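Local structure of protein GLB-12 (Caenorhabditis elegans, 4BJA) at residues I149-E163 / T185-N197. The protein binds a heme whose iron has two axial histidine ligands, and as a globin probably also binds oxygen, with a likely role in redox signalling. The protein carries 1 engineered substitution. Sequence-based numbering, arbitrary orientation.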
ATOM      1  N   ILE A 149     -10.826  12.451  -2.698  1.00 15.14           N
ATOM      2  CA  ILE A 149     -10.388  11.703  -3.887  1.00 14.48           C
ATOM      3  C   ILE A 149     -11.534  10.907  -4.485  1.00 14.50           C
ATOM      4  O   ILE A 149     -11.603  10.774  -5.687  1.00 14.01           O
ATOM      5  CB  ILE A 149      -9.158  10.837  -3.615  1.00 14.16           C
ATOM      6  CG1 ILE A 149      -8.016  11.791  -3.337  1.00 17.24           C
ATOM      7  CG2 ILE A 149      -8.892   9.901  -4.830  1.00 15.06           C
ATOM      8  CD1 ILE A 149      -7.500  12.479  -4.554  1.00 20.60           C
ATOM      9  N   ASN A 150     -12.482  10.458  -3.653  1.00 15.20           N
ATOM     10  CA  ASN A 150     -13.640   9.758  -4.236  1.00 14.50           C
ATOM     11  C   ASN A 150     -14.451  10.645  -5.184  1.00 15.02           C
ATOM     12  O   ASN A 150     -15.007  10.149  -6.177  1.00 15.39           O
ATOM     13  CB  ASN A 150     -14.536   9.216  -3.130  1.00 15.21           C
ATOM     14  CG  ASN A 150     -14.040   7.937  -2.588  1.00 15.58           C
ATOM     15  OD1 ASN A 150     -13.096   7.355  -3.139  1.00 18.75           O
ATOM     16  ND2 ASN A 150     -14.693   7.431  -1.545  1.00 17.50           N
ATOM     17  N   VAL A 151     -14.520  11.956  -4.899  1.00 14.14           N
ATOM     18  CA  VAL A 151     -15.218  12.837  -5.841  1.00 14.94           C
ATOM     19  C   VAL A 151     -14.427  12.932  -7.137  1.00 15.34           C
ATOM     20  O   VAL A 151     -15.019  12.963  -8.236  1.00 15.93           O
ATOM     21  CB  VAL A 151     -15.574  14.210  -5.221  1.00 14.23           C
ATOM     22  CG1 VAL A 151     -16.399  15.077  -6.262  1.00 15.61           C
ATOM     23  CG2 VAL A 151     -16.378  13.999  -3.920  1.00 15.90           C
ATOM     24  N   PHE A 152     -13.079  12.957  -7.025  1.00 15.10           N
ATOM     25  CA  PHE A 152     -12.283  12.857  -8.227  1.00 16.17           C
ATOM     26  C   PHE A 152     -12.508  11.567  -9.006  1.00 15.76           C
ATOM     27  O   PHE A 152     -12.590  11.595 -10.228  1.00 15.60           O
ATOM     28  CB  PHE A 152     -10.809  13.095  -7.903  1.00 15.97           C
ATOM     29  CG  PHE A 152     -10.504  14.549  -7.753  1.00 16.24           C
ATOM     30  CD1 PHE A 152     -10.154  15.324  -8.893  1.00 15.83           C
ATOM     31  CD2 PHE A 152     -10.635  15.154  -6.503  1.00 15.27           C
ATOM     32  CE1 PHE A 152      -9.907  16.696  -8.754  1.00 17.90           C
ATOM     33  CE2 PHE A 152     -10.402  16.549  -6.338  1.00 16.18           C
ATOM     34  CZ  PHE A 152     -10.039  17.310  -7.475  1.00 17.58           C
ATOM     35  N   ILE A 153     -12.607  10.448  -8.305  1.00 14.87           N
ATOM     36  CA  ILE A 153     -12.894   9.179  -8.986  1.00 15.85           C
ATOM     37  C   ILE A 153     -14.214   9.274  -9.781  1.00 16.08           C
ATOM     38  O   ILE A 153     -14.305   8.817 -10.951  1.00 17.84           O
ATOM     39  CB  ILE A 153     -12.921   8.033  -7.967  1.00 14.75           C
ATOM     40  CG1 ILE A 153     -11.475   7.747  -7.487  1.00 15.79           C
ATOM     41  CG2 ILE A 153     -13.518   6.754  -8.605  1.00 16.51           C
ATOM     42  CD1 ILE A 153     -11.366   6.835  -6.285  1.00 17.94           C
ATOM     43  N   GLU A 154     -15.237   9.872  -9.174  1.00 16.99           N
ATOM     44  CA  GLU A 154     -16.537   9.956  -9.849  1.00 17.58           C
ATOM     45  C   GLU A 154     -16.587  10.995 -10.981  1.00 19.24           C
ATOM     46  O   GLU A 154     -17.265  10.805 -11.973  1.00 20.09           O
ATOM     47  CB  GLU A 154     -17.612  10.320  -8.778  1.00 19.26           C
ATOM     48  CG  GLU A 154     -17.814   9.245  -7.727  1.00 24.27           C
ATOM     49  CD  GLU A 154     -17.939   7.789  -8.332  1.00 34.96           C
ATOM     50  OE1 GLU A 154     -18.866   7.495  -9.137  1.00 36.94           O
ATOM     51  OE2 GLU A 154     -17.097   6.929  -7.995  1.00 40.76           O
ATOM     52  N   ARG A 155     -15.870  12.114 -10.805  1.00 18.88           N
ATOM     53  CA  ARG A 155     -15.969  13.281 -11.687  0.50 19.65           C
ATOM     54  C   ARG A 155     -14.800  13.449 -12.664  1.00 19.41           C
ATOM     55  O   ARG A 155     -14.998  13.828 -13.813  1.00 20.66           O
ATOM     56  CB  ARG A 155     -16.094  14.553 -10.837  0.50 20.16           C
ATOM     57  CG  ARG A 155     -17.320  14.598  -9.918  0.50 21.64           C
ATOM     58  CD  ARG A 155     -18.542  15.131 -10.659  0.50 25.59           C
ATOM     59  NE  ARG A 155     -18.522  16.592 -10.756  0.50 28.95           N
ATOM     60  CZ  ARG A 155     -18.667  17.284 -11.886  0.50 31.97           C
ATOM     61  NH1 ARG A 155     -18.859  16.660 -13.041  0.50 34.29           N
ATOM     62  NH2 ARG A 155     -18.633  18.608 -11.854  0.50 33.57           N
ATOM     63  N   LEU A 156     -13.569  13.176 -12.216  1.00 17.51           N
ATOM     64  CA  LEU A 156     -12.424  13.359 -13.123  1.00 17.45           C
ATOM     65  C   LEU A 156     -12.337  12.261 -14.162  1.00 17.52           C
ATOM     66  O   LEU A 156     -12.028  12.553 -15.335  1.00 18.83           O
ATOM     67  CB  LEU A 156     -11.155  13.354 -12.280  1.00 17.27           C
ATOM     68  CG  LEU A 156      -9.891  14.039 -12.814  1.00 21.92           C
ATOM     69  CD1 LEU A 156      -8.560  13.399 -12.452  1.00 23.33           C
ATOM     70  CD2 LEU A 156      -9.901  14.960 -14.063  1.00 22.18           C
ATOM     71  N   ILE A 157     -12.643  11.019 -13.773  1.00 16.36           N
ATOM     72  CA  ILE A 157     -12.438   9.890 -14.694  1.00 18.10           C
ATOM     73  C   ILE A 157     -13.259  10.009 -15.998  1.00 18.97           C
ATOM     74  O   ILE A 157     -12.742   9.750 -17.084  1.00 20.34           O
ATOM     75  CB  ILE A 157     -12.622   8.517 -13.993  1.00 17.49           C
ATOM     76  CG1 ILE A 157     -11.487   8.364 -12.979  1.00 17.75           C
ATOM     77  CG2 ILE A 157     -12.665   7.355 -15.068  1.00 19.60           C
ATOM     78  CD1 ILE A 157     -11.512   7.066 -12.190  1.00 19.88           C
ATOM     79  N   PRO A 158     -14.529  10.440 -15.927  1.00 20.38           N
ATOM     80  CA  PRO A 158     -15.228  10.647 -17.203  1.00 20.92           C
ATOM     81  C   PRO A 158     -14.624  11.699 -18.125  1.00 21.46           C
ATOM     82  O   PRO A 158     -14.774  11.553 -19.351  1.00 23.00           O
ATOM     83  CB  PRO A 158     -16.644  11.075 -16.749  1.00 22.02           C
ATOM     84  CG  PRO A 158     -16.831  10.375 -15.458  1.00 22.11           C
ATOM     85  CD  PRO A 158     -15.468  10.428 -14.788  1.00 20.06           C
ATOM     86  N   PHE A 159     -13.949  12.742 -17.598  1.00 21.94           N
ATOM     87  CA  PHE A 159     -13.180  13.648 -18.465  1.00 21.78           C
ATOM     88  C   PHE A 159     -11.982  12.900 -19.080  1.00 22.10           C
ATOM     89  O   PHE A 159     -11.686  13.061 -20.279  1.00 23.43           O
ATOM     90  CB  PHE A 159     -12.663  14.875 -17.693  1.00 22.32           C
ATOM     91  CG  PHE A 159     -13.740  15.833 -17.285  1.00 23.80           C
ATOM     92  CD1 PHE A 159     -14.355  16.641 -18.250  1.00 27.52           C
ATOM     93  CD2 PHE A 159     -14.119  15.960 -15.970  1.00 24.50           C
ATOM     94  CE1 PHE A 159     -15.371  17.546 -17.889  1.00 28.04           C
ATOM     95  CE2 PHE A 159     -15.149  16.866 -15.599  1.00 27.38           C
ATOM     96  CZ  PHE A 159     -15.758  17.647 -16.566  1.00 28.16           C
ATOM     97  N   LEU A 160     -11.324  12.074 -18.265  1.00 21.10           N
ATOM     98  CA  LEU A 160     -10.097  11.381 -18.704  1.00 21.24           C
ATOM     99  C   LEU A 160     -10.403  10.354 -19.783  1.00 22.72           C
ATOM    100  O   LEU A 160      -9.532  10.053 -20.616  1.00 24.18           O
ATOM    101  CB  LEU A 160      -9.427  10.671 -17.525  1.00 19.71           C
ATOM    102  CG  LEU A 160      -8.763  11.632 -16.549  1.00 19.00           C
ATOM    103  CD1 LEU A 160      -8.528  10.893 -15.183  1.00 19.01           C
ATOM    104  CD2 LEU A 160      -7.456  12.146 -17.121  1.00 20.65           C
ATOM    105  N   THR A 161     -11.610   9.792 -19.769  1.00 22.55           N
ATOM    106  CA  THR A 161     -11.980   8.793 -20.753  1.00 23.67           C
ATOM    107  C   THR A 161     -12.565   9.444 -22.012  1.00 25.42           C
ATOM    108  O   THR A 161     -12.758   8.781 -23.058  1.00 25.75           O
ATOM    109  CB  THR A 161     -13.032   7.817 -20.220  1.00 24.23           C
ATOM    110  OG1 THR A 161     -14.209   8.545 -19.838  1.00 23.69           O
ATOM    111  CG2 THR A 161     -12.492   6.984 -19.029  1.00 24.34           C
ATOM    112  N   GLY A 162     -12.848  10.741 -21.911  1.00 26.10           N
ATOM    113  CA  GLY A 162     -13.502  11.445 -22.996  1.00 28.66           C
ATOM    114  C   GLY A 162     -15.012  11.216 -22.997  1.00 29.89           C
ATOM    115  O   GLY A 162     -15.682  11.652 -23.911  1.00 32.23           O
ATOM    116  N   GLU A 163     -15.554  10.497 -22.040  1.00 30.46           N
ATOM    117  CA  GLU A 163     -16.984  10.296 -21.946  1.00 32.88           C
ATOM    118  C   GLU A 163     -17.721  11.593 -21.607  1.00 33.23           C
ATOM    119  O   GLU A 163     -18.875  11.711 -21.906  1.00 32.37           O
ATOM    120  CB  GLU A 163     -17.322   9.295 -20.886  1.00 33.25           C
ATOM    121  CG  GLU A 163     -16.866   7.909 -21.058  1.00 38.26           C
ATOM    122  CD  GLU A 163     -16.938   7.139 -19.735  1.00 45.20           C
ATOM    123  OE1 GLU A 163     -16.236   7.458 -18.733  1.00 49.08           O
ATOM    124  OE2 GLU A 163     -17.746   6.216 -19.681  1.00 49.62           O
ATOM    125  N   THR A 185     -11.872   2.671 -22.525  1.00 28.49           N
ATOM    126  CA  THR A 185     -12.511   3.332 -21.392  1.00 28.29           C
ATOM    127  C   THR A 185     -12.348   2.523 -20.115  1.00 27.30           C
ATOM    128  O   THR A 185     -12.066   3.077 -19.035  1.00 25.41           O
ATOM    129  CB  THR A 185     -14.020   3.597 -21.697  1.00 28.91           C
ATOM    130  OG1 THR A 185     -14.123   4.522 -22.786  1.00 31.42           O
ATOM    131  CG2 THR A 185     -14.712   4.199 -20.490  1.00 29.95           C
ATOM    132  N   SER A 186     -12.498   1.205 -20.232  1.00 27.44           N
ATOM    133  CA  SER A 186     -12.326   0.333 -19.095  1.00 28.53           C
ATOM    134  C   SER A 186     -10.898   0.367 -18.558  1.00 27.45           C
ATOM    135  O   SER A 186     -10.693   0.423 -17.339  1.00 26.44           O
ATOM    136  CB  SER A 186     -12.743  -1.107 -19.457  1.00 29.90           C
ATOM    137  OG  SER A 186     -12.401  -1.945 -18.382  1.00 35.40           O
ATOM    138  N   GLN A 187      -9.916   0.343 -19.457  1.00 26.96           N
ATOM    139  CA  GLN A 187      -8.519   0.462 -19.050  1.00 26.86           C
ATOM    140  C   GLN A 187      -8.253   1.753 -18.289  1.00 24.66           C
ATOM    141  O   GLN A 187      -7.636   1.728 -17.236  1.00 23.17           O
ATOM    142  CB  GLN A 187      -7.611   0.478 -20.258  1.00 28.23           C
ATOM    143  CG  GLN A 187      -7.242  -0.857 -20.794  1.00 34.17           C
ATOM    144  CD  GLN A 187      -6.649  -0.714 -22.180  1.00 38.66           C
ATOM    145  OE1 GLN A 187      -6.116   0.338 -22.527  1.00 39.60           O
ATOM    146  NE2 GLN A 187      -6.749  -1.772 -22.979  1.00 43.63           N
ATOM    147  N   ILE A 188      -8.696   2.883 -18.851  1.00 23.15           N
ATOM    148  CA  ILE A 188      -8.387   4.171 -18.268  1.00 20.89           C
ATOM    149  C   ILE A 188      -9.053   4.260 -16.890  1.00 20.32           C
ATOM    150  O   ILE A 188      -8.454   4.721 -15.912  1.00 18.29           O
ATOM    151  CB  ILE A 188      -8.885   5.321 -19.177  1.00 20.82           C
ATOM    152  CG1 ILE A 188      -8.103   5.330 -20.495  1.00 21.07           C
ATOM    153  CG2 ILE A 188      -8.697   6.665 -18.530  1.00 20.53           C
ATOM    154  CD1 ILE A 188      -8.737   6.277 -21.528  1.00 23.28           C
ATOM    155  N   THR A 189     -10.307   3.820 -16.828  1.00 19.32           N
ATOM    156  CA  THR A 189     -11.032   3.829 -15.556  1.00 20.00           C
ATOM    157  C   THR A 189     -10.322   2.984 -14.475  1.00 19.54           C
ATOM    158  O   THR A 189     -10.126   3.455 -13.352  1.00 19.82           O
ATOM    159  CB  THR A 189     -12.493   3.325 -15.787  1.00 19.72           C
ATOM    160  OG1 THR A 189     -13.177   4.183 -16.716  1.00 23.10           O
ATOM    161  CG2 THR A 189     -13.290   3.261 -14.502  1.00 21.63           C
ATOM    162  N   ASP A 190      -9.919   1.748 -14.832  1.00 20.54           N
ATOM    163  CA  ASP A 190      -9.307   0.857 -13.864  0.50 20.96           C
ATOM    164  C   ASP A 190      -7.946   1.423 -13.398  1.00 19.96           C
ATOM    165  O   ASP A 190      -7.648   1.400 -12.206  1.00 19.47           O
ATOM    166  CB  ASP A 190      -9.173  -0.573 -14.438  0.50 22.66           C
ATOM    167  CG  ASP A 190     -10.531  -1.215 -14.825  0.50 26.63           C
ATOM    168  OD1 ASP A 190     -11.622  -0.658 -14.584  0.50 29.00           O
ATOM    169  OD2 ASP A 190     -10.499  -2.313 -15.430  0.50 29.89           O
ATOM    170  N   VAL A 191      -7.149   1.959 -14.322  1.00 18.95           N
ATOM    171  CA  VAL A 191      -5.846   2.494 -13.959  1.00 18.60           C
ATOM    172  C   VAL A 191      -5.977   3.707 -13.038  1.00 17.39           C
ATOM    173  O   VAL A 191      -5.253   3.811 -12.029  1.00 16.50           O
ATOM    174  CB  VAL A 191      -4.980   2.829 -15.204  1.00 18.83           C
ATOM    175  CG1 VAL A 191      -3.748   3.547 -14.783  1.00 18.95           C
ATOM    176  CG2 VAL A 191      -4.602   1.537 -15.944  1.00 20.51           C
ATOM    177  N   TRP A 192      -6.896   4.621 -13.375  1.00 16.40           N
ATOM    178  CA  TRP A 192      -7.061   5.805 -12.558  1.00 16.25           C
ATOM    179  C   TRP A 192      -7.613   5.424 -11.196  1.00 15.97           C
ATOM    180  O   TRP A 192      -7.256   6.023 -10.178  1.00 16.03           O
ATOM    181  CB  TRP A 192      -7.939   6.874 -13.294  1.00 15.53           C
ATOM    182  CG  TRP A 192      -7.076   7.746 -14.124  1.00 16.26           C
ATOM    183  CD1 TRP A 192      -6.751   7.569 -15.442  1.00 17.39           C
ATOM    184  CD2 TRP A 192      -6.356   8.896 -13.683  1.00 16.97           C
ATOM    185  NE1 TRP A 192      -5.887   8.556 -15.854  1.00 17.98           N
ATOM    186  CE2 TRP A 192      -5.636   9.394 -14.794  1.00 16.54           C
ATOM    187  CE3 TRP A 192      -6.278   9.580 -12.464  1.00 15.79           C
ATOM    188  CZ2 TRP A 192      -4.831  10.543 -14.708  1.00 16.84           C
ATOM    189  CZ3 TRP A 192      -5.490  10.722 -12.386  1.00 17.30           C
ATOM    190  CH2 TRP A 192      -4.760  11.182 -13.497  1.00 16.80           C
ATOM    191  N   LYS A 193      -8.498   4.432 -11.145  1.00 16.92           N
ATOM    192  CA  LYS A 193      -8.956   3.970  -9.818  1.00 16.97           C
ATOM    193  C   LYS A 193      -7.808   3.390  -8.985  1.00 16.28           C
ATOM    194  O   LYS A 193      -7.718   3.686  -7.806  1.00 16.44           O
ATOM    195  CB  LYS A 193     -10.133   3.003  -9.902  1.00 17.10           C
ATOM    196  CG  LYS A 193     -11.422   3.733 -10.325  1.00 18.14           C
ATOM    197  CD  LYS A 193     -12.600   2.760 -10.386  1.00 22.36           C
ATOM    198  CE  LYS A 193     -13.884   3.465 -10.817  1.00 21.91           C
ATOM    199  NZ  LYS A 193     -15.010   2.455 -11.103  1.00 25.91           N
ATOM    200  N   LYS A 194      -6.953   2.552  -9.598  1.00 16.28           N
ATOM    201  CA  LYS A 194      -5.815   2.008  -8.823  1.00 15.35           C
ATOM    202  C   LYS A 194      -4.901   3.111  -8.333  1.00 15.63           C
ATOM    203  O   LYS A 194      -4.487   3.111  -7.172  1.00 16.02           O
ATOM    204  CB  LYS A 194      -5.023   1.003  -9.638  1.00 16.77           C
ATOM    205  CG  LYS A 194      -5.820  -0.279  -9.843  1.00 21.71           C
ATOM    206  CD  LYS A 194      -4.926  -1.355 -10.534  1.00 25.66           C
ATOM    207  CE  LYS A 194      -4.255  -0.878 -11.832  1.00 28.64           C
ATOM    208  NZ  LYS A 194      -3.277  -1.914 -12.409  1.00 32.76           N
ATOM    209  N   PHE A 195      -4.618   4.071  -9.223  1.00 15.25           N
ATOM    210  CA  PHE A 195      -3.769   5.166  -8.903  1.00 14.68           C
ATOM    211  C   PHE A 195      -4.359   6.002  -7.759  1.00 14.53           C
ATOM    212  O   PHE A 195      -3.700   6.272  -6.732  1.00 14.61           O
ATOM    213  CB  PHE A 195      -3.529   6.031 -10.183  1.00 14.21           C
ATOM    214  CG  PHE A 195      -2.875   7.359  -9.913  1.00 15.89           C
ATOM    215  CD1 PHE A 195      -1.635   7.436  -9.255  1.00 15.61           C
ATOM    216  CD2 PHE A 195      -3.507   8.553 -10.303  1.00 16.31           C
ATOM    217  CE1 PHE A 195      -1.016   8.665  -8.975  1.00 16.34           C
ATOM    218  CE2 PHE A 195      -2.897   9.790 -10.008  1.00 18.11           C
ATOM    219  CZ  PHE A 195      -1.642   9.849  -9.358  1.00 18.38           C
ATOM    220  N   LEU A 196      -5.595   6.452  -7.937  1.00 14.49           N
ATOM    221  CA  LEU A 196      -6.179   7.377  -6.959  1.00 13.45           C
ATOM    222  C   LEU A 196      -6.404   6.679  -5.602  1.00 13.94           C
ATOM    223  O   LEU A 196      -6.249   7.309  -4.535  1.00 13.43           O
ATOM    224  CB  LEU A 196      -7.454   7.977  -7.534  1.00 13.73           C
ATOM    225  CG  LEU A 196      -7.199   8.984  -8.662  1.00 13.16           C
ATOM    226  CD1 LEU A 196      -8.530   9.418  -9.196  1.00 15.59           C
ATOM    227  CD2 LEU A 196      -6.444  10.193  -8.180  1.00 16.10           C
ATOM    228  N   ASN A 197      -6.765   5.390  -5.623  1.00 13.97           N
ATOM    229  CA  ASN A 197      -6.859   4.628  -4.378  1.00 14.48           C
ATOM    230  C   ASN A 197      -5.522   4.471  -3.657  1.00 14.90           C
ATOM    231  O   ASN A 197      -5.463   4.492  -2.435  1.00 15.91           O
ATOM    232  CB  ASN A 197      -7.542   3.273  -4.624  1.00 14.81           C
ATOM    233  CG  ASN A 197      -9.064   3.466  -4.772  1.00 16.97           C
ATOM    234  OD1 ASN A 197      -9.661   4.158  -3.952  1.00 23.59           O
ATOM    235  ND2 ASN A 197      -9.672   2.872  -5.755  1.00 22.20           N
TER
HETATM  236  O   HOH W   1     -12.159   4.740  -3.139  1.00 26.46           O
HETATM  237  O   HOH W   2     -12.161   6.139 -23.356  1.00 32.91           O
HETATM  238  O   HOH W   3     -15.553   5.230 -16.508  1.00 30.11           O
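This is the antiparallel pairing of the last two long helices of the globin fold, G and H in the classical naming: 149-160 runs against 185-197 at 141°, axes 9.6 Å apart. No direct hydrogen bond crosses the seam. At the heme end, I149 lays CG2 on L196 CB at 3.6 Å; the same isoleucine touches the heme. L196 and I153 then slide past each other in opposite directions, CD1 of the leucine against CG1 of the isoleucine. One turn on, I157 CD1 touches both W192 CB and K193 CG. The W192 indole takes L160 CD1 squarely over one face, a CH-pi contact 3.3 Å from the centroid of the five-membered ring, while its NE1 is hydrogen-bonded to T43 OG1. An alanine in place of W192 would probably leave L160 CD1 without its aromatic floor and T43 without its indole partner. At the far end, where G162, with positive phi, forms a Schellman motif, T161 (chi1 59°) turns CG2 onto I188 CG2 and T189 OG1; its OG1 donates to E163 OE1 and accepts from E163 N, an ST turn. Waters bridge the borders: one donates to N150 OD1 and N197 OD1, another to T189 OG1 at 2.6 Å and E163 OE1.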